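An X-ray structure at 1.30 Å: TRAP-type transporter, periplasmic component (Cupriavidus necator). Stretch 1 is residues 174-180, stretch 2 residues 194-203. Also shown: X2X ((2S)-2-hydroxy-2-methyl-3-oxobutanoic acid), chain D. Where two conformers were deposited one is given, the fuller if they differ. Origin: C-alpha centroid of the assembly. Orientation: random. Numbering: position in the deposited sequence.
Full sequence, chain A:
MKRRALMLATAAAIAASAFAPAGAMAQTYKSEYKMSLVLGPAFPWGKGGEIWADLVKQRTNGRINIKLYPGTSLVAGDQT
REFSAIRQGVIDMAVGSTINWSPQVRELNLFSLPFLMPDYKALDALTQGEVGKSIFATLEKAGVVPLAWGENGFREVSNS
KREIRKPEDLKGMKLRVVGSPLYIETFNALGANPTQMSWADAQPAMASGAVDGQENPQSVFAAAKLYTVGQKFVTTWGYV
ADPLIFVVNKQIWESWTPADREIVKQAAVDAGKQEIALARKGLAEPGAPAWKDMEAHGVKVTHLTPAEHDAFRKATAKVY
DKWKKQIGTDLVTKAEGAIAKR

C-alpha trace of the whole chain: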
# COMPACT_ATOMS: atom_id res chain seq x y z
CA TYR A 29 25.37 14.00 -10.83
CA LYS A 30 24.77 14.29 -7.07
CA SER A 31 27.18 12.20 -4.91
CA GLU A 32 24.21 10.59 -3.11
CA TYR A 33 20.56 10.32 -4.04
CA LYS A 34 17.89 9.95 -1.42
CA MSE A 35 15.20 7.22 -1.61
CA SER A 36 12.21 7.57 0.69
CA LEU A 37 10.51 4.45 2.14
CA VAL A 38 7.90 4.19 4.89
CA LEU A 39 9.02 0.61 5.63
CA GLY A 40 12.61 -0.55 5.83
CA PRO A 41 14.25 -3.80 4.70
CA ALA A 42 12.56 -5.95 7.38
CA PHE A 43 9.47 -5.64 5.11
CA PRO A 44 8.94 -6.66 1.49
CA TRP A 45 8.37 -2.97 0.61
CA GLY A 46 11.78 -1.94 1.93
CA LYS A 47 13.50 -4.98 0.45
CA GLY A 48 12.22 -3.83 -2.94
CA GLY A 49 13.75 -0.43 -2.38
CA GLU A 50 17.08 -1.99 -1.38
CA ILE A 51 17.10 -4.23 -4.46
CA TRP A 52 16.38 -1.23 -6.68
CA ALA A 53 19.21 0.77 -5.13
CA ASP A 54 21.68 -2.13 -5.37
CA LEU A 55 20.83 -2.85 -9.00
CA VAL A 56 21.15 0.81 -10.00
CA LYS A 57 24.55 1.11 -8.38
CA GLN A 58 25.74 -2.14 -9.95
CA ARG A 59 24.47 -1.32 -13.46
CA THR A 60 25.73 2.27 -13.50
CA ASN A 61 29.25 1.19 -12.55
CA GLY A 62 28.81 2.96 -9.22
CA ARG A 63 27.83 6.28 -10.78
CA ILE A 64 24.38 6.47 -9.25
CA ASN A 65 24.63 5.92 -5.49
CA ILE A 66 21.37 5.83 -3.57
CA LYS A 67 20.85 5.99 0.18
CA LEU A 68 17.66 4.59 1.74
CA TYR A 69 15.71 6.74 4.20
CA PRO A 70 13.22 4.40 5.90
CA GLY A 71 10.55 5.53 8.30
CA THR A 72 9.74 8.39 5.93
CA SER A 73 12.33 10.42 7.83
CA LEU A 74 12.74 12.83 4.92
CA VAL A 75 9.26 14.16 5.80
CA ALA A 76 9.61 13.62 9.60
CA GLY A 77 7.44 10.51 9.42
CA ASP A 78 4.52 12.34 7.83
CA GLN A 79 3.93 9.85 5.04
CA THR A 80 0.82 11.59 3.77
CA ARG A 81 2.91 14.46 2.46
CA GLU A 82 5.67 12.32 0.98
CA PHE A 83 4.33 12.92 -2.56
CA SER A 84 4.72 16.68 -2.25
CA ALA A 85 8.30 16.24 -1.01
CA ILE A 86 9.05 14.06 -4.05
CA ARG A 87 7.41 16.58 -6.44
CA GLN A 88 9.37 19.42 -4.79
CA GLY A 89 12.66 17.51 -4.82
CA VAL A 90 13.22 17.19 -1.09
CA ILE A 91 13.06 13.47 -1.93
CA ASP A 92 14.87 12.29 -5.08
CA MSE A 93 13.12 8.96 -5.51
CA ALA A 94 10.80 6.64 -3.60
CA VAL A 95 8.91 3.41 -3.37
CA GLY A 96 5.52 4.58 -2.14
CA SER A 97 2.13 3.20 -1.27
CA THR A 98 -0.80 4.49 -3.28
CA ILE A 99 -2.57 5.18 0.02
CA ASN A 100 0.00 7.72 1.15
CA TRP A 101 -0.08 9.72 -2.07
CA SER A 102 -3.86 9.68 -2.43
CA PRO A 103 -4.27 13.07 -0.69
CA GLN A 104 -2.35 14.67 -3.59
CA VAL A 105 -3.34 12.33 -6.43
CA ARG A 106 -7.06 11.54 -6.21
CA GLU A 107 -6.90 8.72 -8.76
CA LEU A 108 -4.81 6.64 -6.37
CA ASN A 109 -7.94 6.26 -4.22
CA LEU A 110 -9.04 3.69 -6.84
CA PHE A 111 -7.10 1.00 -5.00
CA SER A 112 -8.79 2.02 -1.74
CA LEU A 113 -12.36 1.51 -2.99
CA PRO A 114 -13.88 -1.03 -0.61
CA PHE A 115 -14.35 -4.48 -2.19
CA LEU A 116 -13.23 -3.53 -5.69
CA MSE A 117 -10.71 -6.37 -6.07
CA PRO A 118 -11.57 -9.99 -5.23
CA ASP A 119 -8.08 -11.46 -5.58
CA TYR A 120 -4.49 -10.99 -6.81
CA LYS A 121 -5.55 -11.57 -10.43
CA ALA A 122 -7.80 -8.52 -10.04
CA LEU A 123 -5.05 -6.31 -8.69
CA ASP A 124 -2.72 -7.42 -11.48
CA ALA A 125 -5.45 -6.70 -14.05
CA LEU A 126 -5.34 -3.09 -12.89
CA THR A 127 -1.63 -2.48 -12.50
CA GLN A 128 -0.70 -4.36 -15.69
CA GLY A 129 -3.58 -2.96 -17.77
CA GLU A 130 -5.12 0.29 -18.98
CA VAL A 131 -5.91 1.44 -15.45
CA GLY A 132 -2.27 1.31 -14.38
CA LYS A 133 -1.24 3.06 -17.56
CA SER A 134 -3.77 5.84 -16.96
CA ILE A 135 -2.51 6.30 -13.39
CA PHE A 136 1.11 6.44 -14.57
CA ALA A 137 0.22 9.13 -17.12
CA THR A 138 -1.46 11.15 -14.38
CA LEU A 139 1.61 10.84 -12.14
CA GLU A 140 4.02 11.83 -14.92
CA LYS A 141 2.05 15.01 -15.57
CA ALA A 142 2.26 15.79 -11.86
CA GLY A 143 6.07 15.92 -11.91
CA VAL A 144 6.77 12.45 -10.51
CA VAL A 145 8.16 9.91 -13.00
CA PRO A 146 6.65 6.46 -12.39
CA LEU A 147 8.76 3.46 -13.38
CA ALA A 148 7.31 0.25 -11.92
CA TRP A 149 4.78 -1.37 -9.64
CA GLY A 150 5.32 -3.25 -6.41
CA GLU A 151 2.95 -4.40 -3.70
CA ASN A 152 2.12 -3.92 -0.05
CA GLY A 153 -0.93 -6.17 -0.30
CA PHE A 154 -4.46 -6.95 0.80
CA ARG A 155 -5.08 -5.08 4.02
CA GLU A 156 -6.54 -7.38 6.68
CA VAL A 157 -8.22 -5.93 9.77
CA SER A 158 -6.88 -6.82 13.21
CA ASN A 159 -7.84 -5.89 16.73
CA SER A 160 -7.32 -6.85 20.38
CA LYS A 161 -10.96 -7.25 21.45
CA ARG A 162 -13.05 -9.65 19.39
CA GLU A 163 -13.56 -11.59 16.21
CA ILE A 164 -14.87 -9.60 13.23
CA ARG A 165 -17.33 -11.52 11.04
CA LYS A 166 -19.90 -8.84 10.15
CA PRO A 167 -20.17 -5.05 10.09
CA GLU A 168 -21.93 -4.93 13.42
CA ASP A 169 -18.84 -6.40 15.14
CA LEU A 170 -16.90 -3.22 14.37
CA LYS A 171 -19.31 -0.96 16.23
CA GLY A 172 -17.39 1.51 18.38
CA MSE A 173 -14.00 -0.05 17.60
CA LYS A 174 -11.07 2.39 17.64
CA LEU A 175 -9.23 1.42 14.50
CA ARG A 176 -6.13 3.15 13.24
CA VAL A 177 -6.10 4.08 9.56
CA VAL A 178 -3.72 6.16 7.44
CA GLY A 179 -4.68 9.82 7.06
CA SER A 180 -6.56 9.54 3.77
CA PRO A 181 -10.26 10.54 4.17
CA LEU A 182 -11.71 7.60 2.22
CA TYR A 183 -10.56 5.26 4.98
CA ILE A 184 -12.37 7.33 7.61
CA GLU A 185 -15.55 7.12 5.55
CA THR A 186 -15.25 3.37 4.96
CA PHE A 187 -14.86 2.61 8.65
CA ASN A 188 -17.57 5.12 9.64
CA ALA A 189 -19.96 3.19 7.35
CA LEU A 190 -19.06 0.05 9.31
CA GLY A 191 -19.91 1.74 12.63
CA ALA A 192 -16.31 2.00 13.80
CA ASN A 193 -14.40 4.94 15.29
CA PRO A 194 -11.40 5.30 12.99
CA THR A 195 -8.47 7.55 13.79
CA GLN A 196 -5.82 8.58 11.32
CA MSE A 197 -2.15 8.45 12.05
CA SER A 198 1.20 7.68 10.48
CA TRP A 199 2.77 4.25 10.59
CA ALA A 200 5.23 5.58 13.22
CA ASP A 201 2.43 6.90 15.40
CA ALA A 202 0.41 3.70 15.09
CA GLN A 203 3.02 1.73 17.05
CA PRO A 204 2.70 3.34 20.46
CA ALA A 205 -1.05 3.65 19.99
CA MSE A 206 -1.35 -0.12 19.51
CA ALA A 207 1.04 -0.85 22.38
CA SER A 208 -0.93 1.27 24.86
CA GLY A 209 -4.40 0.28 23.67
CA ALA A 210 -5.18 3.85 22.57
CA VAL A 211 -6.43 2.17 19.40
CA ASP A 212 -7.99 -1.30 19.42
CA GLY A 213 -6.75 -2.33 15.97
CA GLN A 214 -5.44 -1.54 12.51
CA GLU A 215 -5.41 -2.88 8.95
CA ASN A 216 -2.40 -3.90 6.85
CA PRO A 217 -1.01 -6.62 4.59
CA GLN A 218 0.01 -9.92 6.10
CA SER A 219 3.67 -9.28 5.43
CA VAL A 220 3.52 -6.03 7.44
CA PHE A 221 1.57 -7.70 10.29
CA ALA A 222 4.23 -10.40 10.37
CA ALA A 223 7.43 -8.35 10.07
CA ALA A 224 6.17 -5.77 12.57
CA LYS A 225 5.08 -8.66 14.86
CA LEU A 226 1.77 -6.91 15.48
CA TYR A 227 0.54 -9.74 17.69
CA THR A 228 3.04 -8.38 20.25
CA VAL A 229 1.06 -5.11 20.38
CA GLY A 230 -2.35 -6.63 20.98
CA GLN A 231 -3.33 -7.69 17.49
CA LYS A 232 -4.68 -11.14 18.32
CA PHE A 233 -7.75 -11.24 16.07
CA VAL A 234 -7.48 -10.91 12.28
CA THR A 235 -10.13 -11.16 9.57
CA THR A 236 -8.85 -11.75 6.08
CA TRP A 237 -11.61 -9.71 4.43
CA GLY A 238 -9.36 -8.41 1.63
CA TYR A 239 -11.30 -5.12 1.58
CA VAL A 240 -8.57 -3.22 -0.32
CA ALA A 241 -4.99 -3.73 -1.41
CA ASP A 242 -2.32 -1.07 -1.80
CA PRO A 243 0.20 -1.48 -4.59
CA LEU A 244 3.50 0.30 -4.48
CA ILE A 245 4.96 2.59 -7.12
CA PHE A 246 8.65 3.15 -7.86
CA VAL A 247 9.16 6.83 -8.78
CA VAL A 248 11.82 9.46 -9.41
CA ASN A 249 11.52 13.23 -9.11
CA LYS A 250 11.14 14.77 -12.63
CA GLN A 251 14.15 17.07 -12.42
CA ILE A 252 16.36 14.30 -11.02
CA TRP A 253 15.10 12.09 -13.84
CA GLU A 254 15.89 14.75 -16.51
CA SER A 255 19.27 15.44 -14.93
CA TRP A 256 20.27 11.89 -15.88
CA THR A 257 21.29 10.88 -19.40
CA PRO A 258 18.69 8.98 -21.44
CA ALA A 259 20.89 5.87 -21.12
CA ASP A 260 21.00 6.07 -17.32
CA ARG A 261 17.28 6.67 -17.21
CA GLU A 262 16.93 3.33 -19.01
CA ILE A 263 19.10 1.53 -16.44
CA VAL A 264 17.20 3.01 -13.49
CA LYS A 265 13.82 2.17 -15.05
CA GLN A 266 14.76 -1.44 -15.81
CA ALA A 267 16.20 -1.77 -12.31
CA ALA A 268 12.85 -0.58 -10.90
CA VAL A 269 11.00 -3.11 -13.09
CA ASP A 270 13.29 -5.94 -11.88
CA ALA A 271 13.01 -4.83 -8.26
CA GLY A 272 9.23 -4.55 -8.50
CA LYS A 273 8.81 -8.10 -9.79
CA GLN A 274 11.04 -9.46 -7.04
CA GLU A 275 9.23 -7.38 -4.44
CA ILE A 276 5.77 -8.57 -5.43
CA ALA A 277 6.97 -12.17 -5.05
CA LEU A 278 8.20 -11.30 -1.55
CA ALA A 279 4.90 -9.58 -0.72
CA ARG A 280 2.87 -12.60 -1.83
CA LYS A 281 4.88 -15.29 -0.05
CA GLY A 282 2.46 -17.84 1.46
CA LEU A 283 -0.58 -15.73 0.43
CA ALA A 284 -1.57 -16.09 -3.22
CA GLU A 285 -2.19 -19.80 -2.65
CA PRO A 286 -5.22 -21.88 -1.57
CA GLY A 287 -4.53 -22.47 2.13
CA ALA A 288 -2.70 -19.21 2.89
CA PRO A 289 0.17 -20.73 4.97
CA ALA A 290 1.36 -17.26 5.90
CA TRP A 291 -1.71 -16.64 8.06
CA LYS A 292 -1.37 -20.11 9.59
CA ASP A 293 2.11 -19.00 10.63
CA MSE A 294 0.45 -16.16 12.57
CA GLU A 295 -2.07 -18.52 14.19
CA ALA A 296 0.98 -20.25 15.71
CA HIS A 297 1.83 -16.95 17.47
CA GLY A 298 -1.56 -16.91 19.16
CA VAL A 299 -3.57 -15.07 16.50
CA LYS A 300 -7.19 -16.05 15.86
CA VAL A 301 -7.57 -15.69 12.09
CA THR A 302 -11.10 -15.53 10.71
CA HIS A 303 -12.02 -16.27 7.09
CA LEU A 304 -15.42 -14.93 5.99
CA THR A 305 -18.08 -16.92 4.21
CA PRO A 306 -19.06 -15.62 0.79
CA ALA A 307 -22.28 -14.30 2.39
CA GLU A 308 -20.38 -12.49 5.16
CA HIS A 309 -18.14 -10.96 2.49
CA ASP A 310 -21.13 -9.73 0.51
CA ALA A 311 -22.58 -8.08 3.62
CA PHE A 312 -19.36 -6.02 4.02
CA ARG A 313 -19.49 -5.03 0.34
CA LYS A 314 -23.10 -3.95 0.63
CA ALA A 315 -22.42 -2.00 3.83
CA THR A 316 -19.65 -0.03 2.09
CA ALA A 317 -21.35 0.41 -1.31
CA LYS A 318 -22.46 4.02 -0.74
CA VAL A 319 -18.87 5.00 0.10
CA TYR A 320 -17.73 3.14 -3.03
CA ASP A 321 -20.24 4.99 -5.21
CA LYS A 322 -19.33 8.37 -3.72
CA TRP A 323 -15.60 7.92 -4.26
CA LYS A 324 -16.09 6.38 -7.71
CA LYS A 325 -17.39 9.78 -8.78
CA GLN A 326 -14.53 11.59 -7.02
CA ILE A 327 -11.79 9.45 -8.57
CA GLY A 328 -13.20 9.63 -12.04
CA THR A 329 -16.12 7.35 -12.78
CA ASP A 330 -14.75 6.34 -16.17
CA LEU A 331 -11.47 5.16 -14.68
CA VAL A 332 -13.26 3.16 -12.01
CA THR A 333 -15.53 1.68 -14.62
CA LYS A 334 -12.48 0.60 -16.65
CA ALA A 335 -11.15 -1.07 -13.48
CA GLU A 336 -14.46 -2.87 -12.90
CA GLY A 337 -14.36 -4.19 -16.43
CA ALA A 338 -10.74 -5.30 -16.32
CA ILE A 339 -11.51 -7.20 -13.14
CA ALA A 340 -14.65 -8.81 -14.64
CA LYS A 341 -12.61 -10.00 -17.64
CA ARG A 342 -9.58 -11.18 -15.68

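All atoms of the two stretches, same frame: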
# COMPACT_ATOMS: atom_id res chain seq x y z
N LYS A 174 -12.03 1.33 17.93
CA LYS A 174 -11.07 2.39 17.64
C LYS A 174 -9.98 1.83 16.75
O LYS A 174 -9.04 1.19 17.20
CB LYS A 174 -10.47 2.93 18.94
CG LYS A 174 -11.49 3.55 19.87
CD LYS A 174 -10.80 4.07 21.15
CE LYS A 174 -11.80 4.66 22.13
NZ LYS A 174 -12.78 3.65 22.62
N LEU A 175 -10.14 2.02 15.46
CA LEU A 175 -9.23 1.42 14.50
C LEU A 175 -8.34 2.48 13.90
O LEU A 175 -8.81 3.51 13.45
CB LEU A 175 -10.01 0.70 13.40
CG LEU A 175 -10.76 -0.52 13.93
CD1 LEU A 175 -11.63 -1.10 12.82
CD2 LEU A 175 -9.79 -1.57 14.48
N ARG A 176 -7.04 2.26 13.94
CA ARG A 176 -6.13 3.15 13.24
C ARG A 176 -6.22 2.94 11.74
O ARG A 176 -6.23 1.81 11.27
CB ARG A 176 -4.70 2.93 13.72
CG ARG A 176 -3.64 3.78 13.00
CD ARG A 176 -3.11 3.02 11.81
NE ARG A 176 -2.13 3.81 11.07
CZ ARG A 176 -1.43 3.33 10.05
NH1 ARG A 176 -1.59 2.09 9.63
NH2 ARG A 176 -0.55 4.13 9.44
N VAL A 177 -6.22 4.06 11.01
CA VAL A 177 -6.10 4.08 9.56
C VAL A 177 -5.03 5.12 9.20
O VAL A 177 -4.61 5.93 10.04
CB VAL A 177 -7.45 4.38 8.86
CG1 VAL A 177 -8.48 3.27 9.16
CG2 VAL A 177 -7.99 5.74 9.26
N VAL A 178 -4.60 5.12 7.94
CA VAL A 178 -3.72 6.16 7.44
C VAL A 178 -4.57 7.39 7.23
O VAL A 178 -5.78 7.27 6.98
CB VAL A 178 -3.09 5.73 6.11
CG1 VAL A 178 -2.23 6.84 5.53
CG2 VAL A 178 -2.27 4.46 6.29
N GLY A 179 -3.96 8.57 7.26
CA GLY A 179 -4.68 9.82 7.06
C GLY A 179 -5.09 10.13 5.63
O GLY A 179 -4.66 11.13 5.07
N SER A 180 -5.93 9.28 5.06
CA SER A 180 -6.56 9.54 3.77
C SER A 180 -8.07 9.39 3.97
O SER A 180 -8.51 8.32 4.37
CB SER A 180 -6.00 8.58 2.71
OG SER A 180 -6.98 8.17 1.77
N PRO A 194 -12.77 5.29 13.53
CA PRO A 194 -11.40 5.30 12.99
C PRO A 194 -10.65 6.56 13.39
O PRO A 194 -11.24 7.60 13.59
CB PRO A 194 -11.62 5.27 11.48
CG PRO A 194 -12.94 5.94 11.31
CD PRO A 194 -13.77 5.46 12.46
N THR A 195 -9.34 6.42 13.56
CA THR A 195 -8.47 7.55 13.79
C THR A 195 -7.29 7.43 12.84
O THR A 195 -6.77 6.34 12.60
CB THR A 195 -7.98 7.62 15.24
OG1 THR A 195 -7.54 6.33 15.66
CG2 THR A 195 -9.10 8.10 16.15
N GLN A 196 -6.93 8.55 12.25
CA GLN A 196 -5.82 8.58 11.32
C GLN A 196 -4.51 8.89 12.00
O GLN A 196 -4.41 9.78 12.85
CB GLN A 196 -6.08 9.55 10.18
CG GLN A 196 -6.37 10.97 10.55
CD GLN A 196 -6.89 11.73 9.35
OE1 GLN A 196 -7.93 11.38 8.79
NE2 GLN A 196 -6.14 12.73 8.91
N MSE A 197 -3.50 8.12 11.64
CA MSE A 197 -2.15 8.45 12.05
C MSE A 197 -1.11 7.72 11.23
O MSE A 197 -1.41 6.72 10.58
CB MSE A 197 -1.93 8.18 13.53
CG MSE A 197 -1.94 6.73 13.86
SE MSE A 197 -2.16 6.35 15.79
CE MSE A 197 -3.99 6.83 15.96
N SER A 198 0.10 8.28 11.21
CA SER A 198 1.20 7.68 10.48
C SER A 198 1.56 6.31 10.99
O SER A 198 1.18 5.92 12.11
CB SER A 198 2.44 8.56 10.61
OG SER A 198 2.90 8.52 11.96
N TRP A 199 2.30 5.56 10.19
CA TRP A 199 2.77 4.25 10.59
C TRP A 199 3.61 4.38 11.89
O TRP A 199 3.45 3.58 12.81
CB TRP A 199 3.60 3.62 9.47
CG TRP A 199 4.32 2.38 9.87
CD1 TRP A 199 5.66 2.23 10.00
CD2 TRP A 199 3.74 1.13 10.22
NE1 TRP A 199 5.96 0.95 10.40
CE2 TRP A 199 4.79 0.25 10.54
CE3 TRP A 199 2.43 0.66 10.30
CZ2 TRP A 199 4.57 -1.07 10.91
CZ3 TRP A 199 2.21 -0.67 10.68
CH2 TRP A 199 3.29 -1.51 10.99
N ALA A 200 4.45 5.41 11.99
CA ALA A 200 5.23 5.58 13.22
C ALA A 200 4.29 5.74 14.42
O ALA A 200 4.48 5.13 15.50
CB ALA A 200 6.16 6.78 13.11
N ASP A 201 3.30 6.59 14.28
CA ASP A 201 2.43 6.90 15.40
C ASP A 201 1.50 5.72 15.77
O ASP A 201 1.06 5.60 16.92
CB ASP A 201 1.62 8.17 15.09
CG ASP A 201 2.44 9.43 15.25
OD1 ASP A 201 3.51 9.38 15.89
OD2 ASP A 201 1.98 10.49 14.78
N ALA A 202 1.23 4.86 14.82
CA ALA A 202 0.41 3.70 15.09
C ALA A 202 1.02 2.77 16.12
O ALA A 202 0.29 2.13 16.88
CB ALA A 202 0.15 2.95 13.79
N GLN A 203 2.35 2.70 16.17
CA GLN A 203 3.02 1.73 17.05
C GLN A 203 2.72 1.96 18.52
O GLN A 203 2.25 1.05 19.21
CB GLN A 203 4.53 1.73 16.81
CG GLN A 203 4.91 1.64 15.33
CD GLN A 203 4.24 0.48 14.63
OE1 GLN A 203 4.32 -0.67 15.06
NE2 GLN A 203 3.56 0.78 13.53
OAD X2X D . 0.95 3.09 7.28
CAH X2X D . 0.73 1.91 6.88
OAE X2X D . -0.17 1.19 7.40
CAI X2X D . 1.54 1.33 5.76
CAB X2X D . 2.95 1.12 6.26
OAF X2X D . 0.92 0.19 5.23
CAG X2X D . 1.51 2.37 4.68
OAC X2X D . 2.45 3.14 4.54
CAA X2X D . 0.31 2.49 3.80

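The two stretches meet first through their backbones, as neighbouring parallel strands whose N-to-C directions differ by 33°. Three hydrogen bonds hold them in register: Thr195 N donates to Leu175 O (3.0 Å), Val177 N to Thr195 O (2.8 Å) and Met197 N to Val177 O (2.9 Å). All are nearly straight, with angles at hydrogen of 160° or more. The bonds show the alternation typical of parallel pairing: Thr195 uses both its N and its O toward the other strand, Val177 does the same in return, and Arg176, paired with Thr195, keeps its own backbone N and O out of this ladder. Three short CA-H...O contacts supplement it, from Pro194 CA to Leu175 O (3.2 Å), from Arg176 CA to Thr195 O (3.3 Å) and from Gln196 CA to Val177 O (3.2 Å). Pro194, lacking an amide hydrogen, can still offer its CA-H here.

Side chains alternate between the sheet faces. Leu175, Val177, Pro194 and Gln196 lie on one, where packing is modest: Val177 CG2 approaches Pro194 CB at 4.3 Å. Branched at CB, Val177 suits an extended backbone and places a methyl beside the compact proline ring. Beyond the strand, Gly179 CA comes within 3.4 Å of Gln196 CB. Glycine fits this close approach, because a CB built at ideal geometry would lie just 3.2 Å from Gln196 NE2.

Arg176 shares the other face with Thr195 and makes the most extensive side-chain contact. Its long side chain reaches past the end of the paired strands, and both Arg176 NE and Arg176 NH2 donate to Met197 O, each at 3.0 Å. The angles at hydrogen, 142° and 144°, are bent because two donors converge on one oxygen lying near the guanidinium plane. Ala202 CB, which points toward stretch 1, covers one face of the guanidinium, 3.7 Å from Arg176 NE; a small methyl packs there without competing for its hydrogens. The aliphatic part also packs, with Arg176 CG 3.5 Å from Met197 CG, although the CA-to-CB bond of Met197, a selenomethionine, points away. Arg176 NH2 lies 3.3 Å from Trp199 N, but both are donors and no hydrogen bond forms.

The other edge of the guanidinium serves the ligand. Arg176 NH1 donates to X2X OAE and Arg176 NH2 to X2X OAD, both at 2.8 Å and almost straight, at 176° and 178°. Arginine suits this place because two parallel N-H groups match the two carboxylate oxygens, while its positive charge complements the acid. Trp199 CB and Val178 CG2 add close approaches to X2X OAD, at 3.5 and 3.6 Å.

Local bonds organise the helix start beside this site. Ser198, at the N-cap, accepts Asp201 N through its OG at 3.0 Å, satisfying an amide that has no preceding helical turn; serine's short hydroxyl side chain is well suited to this. Gln203 NE2 donates to Trp199 O at 2.9 Å. By contrast, Thr195 OG1 is buried by the contact without a polar partner.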